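FrpC operon protein (Neisseria meningitidis, PDB 5EDF) is of unknown function but is iron-regulated, binds the RTX protein FrpC and may take part in adhesion. Local coordinates at residues A[94-99]-A[194-198]; A[36-42]-A[87-92]. All coordinates share one frame; numbering follows the deposited sequence.

Contact 1 of 2, residues A[94-99]-A[194-198]; sequences GLDSVD and YPFIR
The carboxylate of D99 grips the backbone of F196 and I197, an instance of how one acidic side chain can fix a loop where a pair of neighbouring strands runs out. The two oxygens divide the work: F196 N donates to D99 OD2 over 2.8 Å, and I197 N donates to D99 OD1 over 3.1 Å. Both N-H groups arrive on the syn sides of the carboxylate, the first 34° out of its plane and the second 17°. The group reaches them because CG of D99 stands anti to its own carbonyl carbon (chi1 -64°). OD2 also takes a hydrogen bond from Y211, so that two bonds hold this oxygen; P195 CA lies 3.4 Å from D99 OD2. F196 leaves the backbone away from 94-99, and its ring meets W74 and Y67 edge-to-face and also Y211.

Toward G94 the contact lies nearer to solvent and is bonded more weakly. R198, bent at chi2 and chi3, curls back along the residues that follow the helix. Its CG sits 3.1 Å from D96 O, whereas NH1 makes a weak hydrogen bond to the same oxygen (3.4 Å). G94 O lies near the guanidinium plane, 2.9 Å from NH1, and the exposed L95 brings CD2 to 3.6 Å above one face. D96 itself turns its carboxylate back to S97 N and H86.

F196 in left-handed and I197 in right-handed helical conformation, with adjacent N-H groups converging on one carboxylate, resemble an anion-binding nest, placed here at the end of the antiparallel pairing of strands 98-105 and 189-193 in the large sheet.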
loop_
_atom_site.group_PDB
_atom_site.type_symbol
_atom_site.label_atom_id
_atom_site.label_comp_id
_atom_site.label_asym_id
_atom_site.label_seq_id
_atom_site.Cartn_x
_atom_site.Cartn_y
_atom_site.Cartn_z
ATOM N N GLY A 94 14.235 -7.449 1.888
ATOM C CA GLY A 94 13.223 -6.403 1.985
ATOM C C GLY A 94 13.667 -4.986 1.646
ATOM O O GLY A 94 12.812 -4.092 1.579
ATOM N N LEU A 95 14.958 -4.780 1.379
ATOM C CA LEU A 95 15.561 -3.436 1.354
ATOM C C LEU A 95 15.659 -2.854 -0.064
ATOM O O LEU A 95 16.728 -2.672 -0.632
ATOM C CB LEU A 95 16.905 -3.415 2.066
ATOM C CG LEU A 95 16.890 -3.833 3.542
ATOM C CD1 LEU A 95 18.264 -3.609 4.112
ATOM C CD2 LEU A 95 15.822 -3.090 4.384
ATOM N N ASP A 96 14.494 -2.583 -0.621
ATOM C CA ASP A 96 14.389 -1.933 -1.922
ATOM C C ASP A 96 13.030 -1.230 -1.974
ATOM O O ASP A 96 12.263 -1.296 -0.995
ATOM C CB ASP A 96 14.599 -2.934 -3.075
ATOM C CG ASP A 96 15.283 -2.312 -4.294
ATOM O OD1 ASP A 96 14.836 -1.262 -4.775
ATOM O OD2 ASP A 96 16.319 -2.844 -4.765
ATOM N N SER A 97 12.766 -0.519 -3.075
ATOM C CA SER A 97 11.579 0.332 -3.216
ATOM C C SER A 97 10.392 -0.482 -3.675
ATOM O O SER A 97 9.833 -0.258 -4.744
ATOM C CB SER A 97 11.841 1.486 -4.183
ATOM O OG SER A 97 12.180 1.005 -5.461
ATOM N N VAL A 98 10.038 -1.463 -2.852
ATOM C CA VAL A 98 8.920 -2.342 -3.100
ATOM C C VAL A 98 8.063 -2.332 -1.838
ATOM O O VAL A 98 8.532 -2.699 -0.746
ATOM C CB VAL A 98 9.381 -3.765 -3.459
ATOM C CG1 VAL A 98 8.177 -4.695 -3.558
ATOM C CG2 VAL A 98 10.224 -3.776 -4.774
ATOM N N ASP A 99 6.802 -1.937 -2.019
ATOM C CA ASP A 99 5.848 -1.835 -0.920
ATOM C C ASP A 99 4.902 -3.035 -0.915
ATOM O O ASP A 99 4.545 -3.562 -1.976
ATOM C CB ASP A 99 5.027 -0.547 -1.062
ATOM C CG ASP A 99 5.839 0.703 -0.955
ATOM O OD1 ASP A 99 6.859 0.726 -0.248
ATOM O OD2 ASP A 99 5.425 1.727 -1.576
ATOM N N TYR A 194 2.142 0.326 4.190
ATOM C CA TYR A 194 3.193 1.299 4.458
ATOM C C TYR A 194 3.856 1.618 3.118
ATOM O O TYR A 194 4.693 0.842 2.631
ATOM C CB TYR A 194 4.224 0.741 5.439
ATOM C CG TYR A 194 3.720 0.447 6.817
ATOM C CD1 TYR A 194 3.363 1.443 7.684
ATOM C CD2 TYR A 194 3.611 -0.873 7.287
ATOM C CE1 TYR A 194 2.876 1.184 8.953
ATOM C CE2 TYR A 194 3.137 -1.153 8.564
ATOM C CZ TYR A 194 2.773 -0.133 9.400
ATOM O OH TYR A 194 2.304 -0.402 10.690
ATOM N N PRO A 195 3.439 2.704 2.467
ATOM C CA PRO A 195 4.014 3.028 1.177
ATOM C C PRO A 195 5.341 3.771 1.256
ATOM O O PRO A 195 5.719 4.288 2.313
ATOM C CB PRO A 195 2.974 3.959 0.567
ATOM C CG PRO A 195 2.474 4.704 1.762
ATOM C CD PRO A 195 2.437 3.699 2.880
ATOM N N PHE A 196 6.007 3.889 0.113
ATOM C CA PHE A 196 7.227 4.676 0.034
ATOM C C PHE A 196 8.266 4.232 1.074
ATOM O O PHE A 196 8.923 5.064 1.712
ATOM C CB PHE A 196 6.906 6.169 0.213
ATOM C CG PHE A 196 6.066 6.790 -0.859
ATOM C CD1 PHE A 196 6.597 7.009 -2.106
ATOM C CD2 PHE A 196 4.768 7.270 -0.585
ATOM C CE1 PHE A 196 5.880 7.683 -3.078
ATOM C CE2 PHE A 196 4.050 7.933 -1.566
ATOM C CZ PHE A 196 4.599 8.138 -2.787
ATOM N N ILE A 197 8.424 2.919 1.256
ATOM C CA ILE A 197 9.183 2.422 2.423
ATOM C C ILE A 197 10.647 2.842 2.452
ATOM O O ILE A 197 11.237 2.917 3.534
ATOM C CB ILE A 197 9.138 0.882 2.588
ATOM C CG1 ILE A 197 9.606 0.151 1.325
ATOM C CG2 ILE A 197 7.763 0.439 2.962
ATOM C CD1 ILE A 197 10.061 -1.270 1.595
ATOM N N ARG A 198 11.244 3.108 1.293
ATOM C CA ARG A 198 12.646 3.550 1.274
ATOM C C ARG A 198 12.826 5.070 1.277
ATOM O O ARG A 198 13.964 5.566 1.314
ATOM C CB ARG A 198 13.391 2.991 0.064
ATOM C CG ARG A 198 13.390 1.451 -0.003
ATOM C CD ARG A 198 14.429 0.804 0.890
ATOM N NE ARG A 198 14.061 0.800 2.301
ATOM C CZ ARG A 198 13.433 -0.192 2.937
ATOM N NH1 ARG A 198 13.065 -1.293 2.288
ATOM N NH2 ARG A 198 13.155 -0.075 4.237
#

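Contact 2 of 2, residues A[36-42]-A[87-92]; sequences ARYTQDN and FIQFLR
The backbone of 36-42 bends round one flank of helix 84-93, approaching it at both ends, with the CA atoms of R37 and L91 7.3 Å apart and those of N42 and I88 7.2 Å apart. The example is of a turn-rich segment packed on a helix without hydrogen bonds between the two.

At one end A36 sets CB 3.6 Å from F87 CD1, while its carbonyl oxygen looks onto L91, whose CD2 comes to 3.5 Å. That oxygen is satisfied within the loop: T39 OG1 donates to A36 O over 2.8 Å, tilted 25° from the carbonyl plane. T39 OG1 can turn back to it with chi1 at 57°, between the backbone N and the carbonyl carbon.

R37 passes F90 at about a right angle. The ring sends CZ over one face of the guanidinium, 3.7 Å from R37 NE, with the two planes 84° apart, so the groups do not stack flat. A salt bridge from R37 NE to D100 steadies the arginine. At the exposed margin N42 OD1 stays 3.9 Å from R92 NH2, a loose polar approach.

Together these contacts join the short hairpin of strands 39-40 and 45-46 to one flank of a helix whose F87 and F90 also pack on strands 61-70 and 98-105 of the large antiparallel sheet.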
loop_
_atom_site.group_PDB
_atom_site.type_symbol
_atom_site.label_atom_id
_atom_site.label_comp_id
_atom_site.label_asym_id
_atom_site.label_seq_id
_atom_site.Cartn_x
_atom_site.Cartn_y
_atom_site.Cartn_z
ATOM N N ALA A 36 4.846 -11.154 -6.049
ATOM C CA ALA A 36 6.243 -11.536 -5.932
ATOM C C ALA A 36 6.569 -12.369 -4.694
ATOM O O ALA A 36 7.532 -13.170 -4.704
ATOM C CB ALA A 36 7.170 -10.304 -6.015
ATOM N N ARG A 37 5.820 -12.201 -3.603
ATOM C CA ARG A 37 6.088 -13.049 -2.424
ATOM C C ARG A 37 5.652 -14.516 -2.598
ATOM O O ARG A 37 6.090 -15.402 -1.843
ATOM C CB ARG A 37 5.438 -12.501 -1.165
ATOM C CG ARG A 37 6.046 -11.230 -0.684
ATOM C CD ARG A 37 5.339 -10.672 0.531
ATOM N NE ARG A 37 6.018 -9.552 1.145
ATOM C CZ ARG A 37 6.966 -9.630 2.070
ATOM N NH1 ARG A 37 7.384 -10.821 2.513
ATOM N NH2 ARG A 37 7.472 -8.535 2.575
ATOM N N TYR A 38 4.853 -14.758 -3.614
ATOM C CA TYR A 38 4.281 -16.087 -3.868
ATOM C C TYR A 38 5.041 -16.754 -4.989
ATOM O O TYR A 38 4.483 -17.147 -6.009
ATOM C CB TYR A 38 2.795 -15.946 -4.200
ATOM C CG TYR A 38 1.923 -15.262 -3.185
ATOM C CD1 TYR A 38 1.046 -15.961 -2.410
ATOM C CD2 TYR A 38 1.875 -13.889 -3.094
ATOM C CE1 TYR A 38 0.162 -15.331 -1.526
ATOM C CE2 TYR A 38 1.005 -13.261 -2.225
ATOM C CZ TYR A 38 0.152 -13.973 -1.461
ATOM O OH TYR A 38 -0.703 -13.348 -0.585
ATOM N N THR A 39 6.340 -16.896 -4.768
ATOM C CA THR A 39 7.267 -17.408 -5.765
ATOM C C THR A 39 8.208 -18.411 -5.107
ATOM O O THR A 39 8.300 -18.490 -3.850
ATOM C CB THR A 39 8.090 -16.285 -6.441
ATOM O OG1 THR A 39 8.795 -15.529 -5.425
ATOM C CG2 THR A 39 7.230 -15.354 -7.183
ATOM N N GLN A 40 8.900 -19.157 -5.958
ATOM C CA GLN A 40 9.961 -20.057 -5.531
ATOM C C GLN A 40 11.167 -19.866 -6.433
ATOM O O GLN A 40 11.046 -19.363 -7.544
ATOM C CB GLN A 40 9.474 -21.500 -5.581
ATOM C CG GLN A 40 8.379 -21.807 -4.584
ATOM C CD GLN A 40 7.921 -23.240 -4.648
ATOM O OE1 GLN A 40 8.025 -23.891 -5.684
ATOM N NE2 GLN A 40 7.418 -23.744 -3.531
ATOM N N ASP A 41 12.333 -20.239 -5.905
ATOM C CA ASP A 41 13.594 -20.386 -6.667
ATOM C C ASP A 41 14.043 -19.114 -7.394
ATOM O O ASP A 41 14.077 -19.055 -8.626
ATOM C CB ASP A 41 13.467 -21.557 -7.627
ATOM C CG ASP A 41 13.133 -22.866 -6.909
ATOM O OD1 ASP A 41 13.454 -22.988 -5.702
ATOM O OD2 ASP A 41 12.552 -23.769 -7.550
ATOM N N ASN A 42 14.342 -18.103 -6.592
ATOM C CA ASN A 42 14.806 -16.792 -7.051
ATOM C C ASN A 42 13.850 -16.192 -8.065
ATOM O O ASN A 42 14.265 -15.697 -9.110
ATOM C CB ASN A 42 16.246 -16.867 -7.607
ATOM C CG ASN A 42 16.979 -15.508 -7.562
ATOM O OD1 ASN A 42 16.712 -14.662 -6.703
ATOM N ND2 ASN A 42 17.916 -15.309 -8.489
ATOM N N PHE A 87 12.892 -6.145 -7.257
ATOM C CA PHE A 87 12.198 -7.275 -6.626
ATOM C C PHE A 87 13.137 -8.346 -6.101
ATOM O O PHE A 87 12.881 -8.924 -5.043
ATOM C CB PHE A 87 11.179 -7.894 -7.578
ATOM C CG PHE A 87 9.920 -7.096 -7.710
ATOM C CD1 PHE A 87 8.909 -7.259 -6.784
ATOM C CD2 PHE A 87 9.715 -6.180 -8.743
ATOM C CE1 PHE A 87 7.725 -6.554 -6.892
ATOM C CE2 PHE A 87 8.526 -5.453 -8.832
ATOM C CZ PHE A 87 7.547 -5.625 -7.941
ATOM N N ILE A 88 14.226 -8.626 -6.814
ATOM C CA ILE A 88 15.179 -9.624 -6.334
ATOM C C ILE A 88 15.806 -9.170 -5.012
ATOM O O ILE A 88 15.931 -9.951 -4.080
ATOM C CB ILE A 88 16.277 -9.900 -7.374
ATOM C CG1 ILE A 88 15.664 -10.682 -8.529
ATOM C CG2 ILE A 88 17.422 -10.665 -6.750
ATOM C CD1 ILE A 88 16.477 -10.724 -9.749
ATOM N N GLN A 89 16.214 -7.911 -4.936
ATOM C CA GLN A 89 16.702 -7.361 -3.693
ATOM C C GLN A 89 15.660 -7.447 -2.568
ATOM O O GLN A 89 15.945 -7.837 -1.438
ATOM C CB GLN A 89 17.190 -5.931 -3.914
ATOM C CG GLN A 89 17.763 -5.266 -2.663
ATOM C CD GLN A 89 19.080 -5.849 -2.260
ATOM O OE1 GLN A 89 20.072 -5.698 -2.982
ATOM N NE2 GLN A 89 19.115 -6.521 -1.101
ATOM N N PHE A 90 14.438 -7.062 -2.891
ATOM C CA PHE A 90 13.325 -7.126 -1.949
ATOM C C PHE A 90 13.119 -8.540 -1.426
ATOM O O PHE A 90 12.928 -8.743 -0.240
ATOM C CB PHE A 90 12.086 -6.609 -2.690
ATOM C CG PHE A 90 10.776 -6.977 -2.060
ATOM C CD1 PHE A 90 10.306 -6.297 -0.978
ATOM C CD2 PHE A 90 10.012 -8.000 -2.600
ATOM C CE1 PHE A 90 9.078 -6.650 -0.421
ATOM C CE2 PHE A 90 8.790 -8.340 -2.033
ATOM C CZ PHE A 90 8.348 -7.669 -0.955
ATOM N N LEU A 91 13.186 -9.515 -2.309
ATOM C CA LEU A 91 12.996 -10.893 -1.873
ATOM C C LEU A 91 14.151 -11.415 -0.997
ATOM O O LEU A 91 13.954 -12.301 -0.162
ATOM C CB LEU A 91 12.733 -11.806 -3.067
ATOM C CG LEU A 91 11.399 -11.606 -3.788
ATOM C CD1 LEU A 91 11.344 -12.441 -5.056
ATOM C CD2 LEU A 91 10.261 -11.986 -2.847
ATOM N N ARG A 92 15.328 -10.823 -1.129
ATOM C CA ARG A 92 16.450 -11.202 -0.292
ATOM C C ARG A 92 16.382 -10.639 1.114
ATOM O O ARG A 92 16.547 -11.376 2.071
ATOM C CB ARG A 92 17.754 -10.768 -0.951
ATOM C CG ARG A 92 18.013 -11.505 -2.227
ATOM C CD ARG A 92 19.285 -11.090 -2.879
ATOM N NE ARG A 92 19.515 -11.798 -4.140
ATOM C CZ ARG A 92 20.036 -13.017 -4.244
ATOM N NH1 ARG A 92 20.401 -13.705 -3.157
ATOM N NH2 ARG A 92 20.202 -13.557 -5.449
#

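How the contacts relate
The centres of the two contacts are 14 Å apart, and they meet through helix 84-93 and strand 98-105, which follow each other in the chain. Along the sequence contact 2 is complete before contact 1 begins. V98 joins them directly: its CB lies 3.7 Å from F90 CD1, while the side chain of D96 rests on Q89. The series thus runs from the segment 36-42, which carries the first strand of the small hairpin, across the helix, to the nine-stranded sheet and the loop 194-198 that leads to helix 205-224. In this way segments from early and late in the chain are packed about helix 84-93 and the start of strand 98-105.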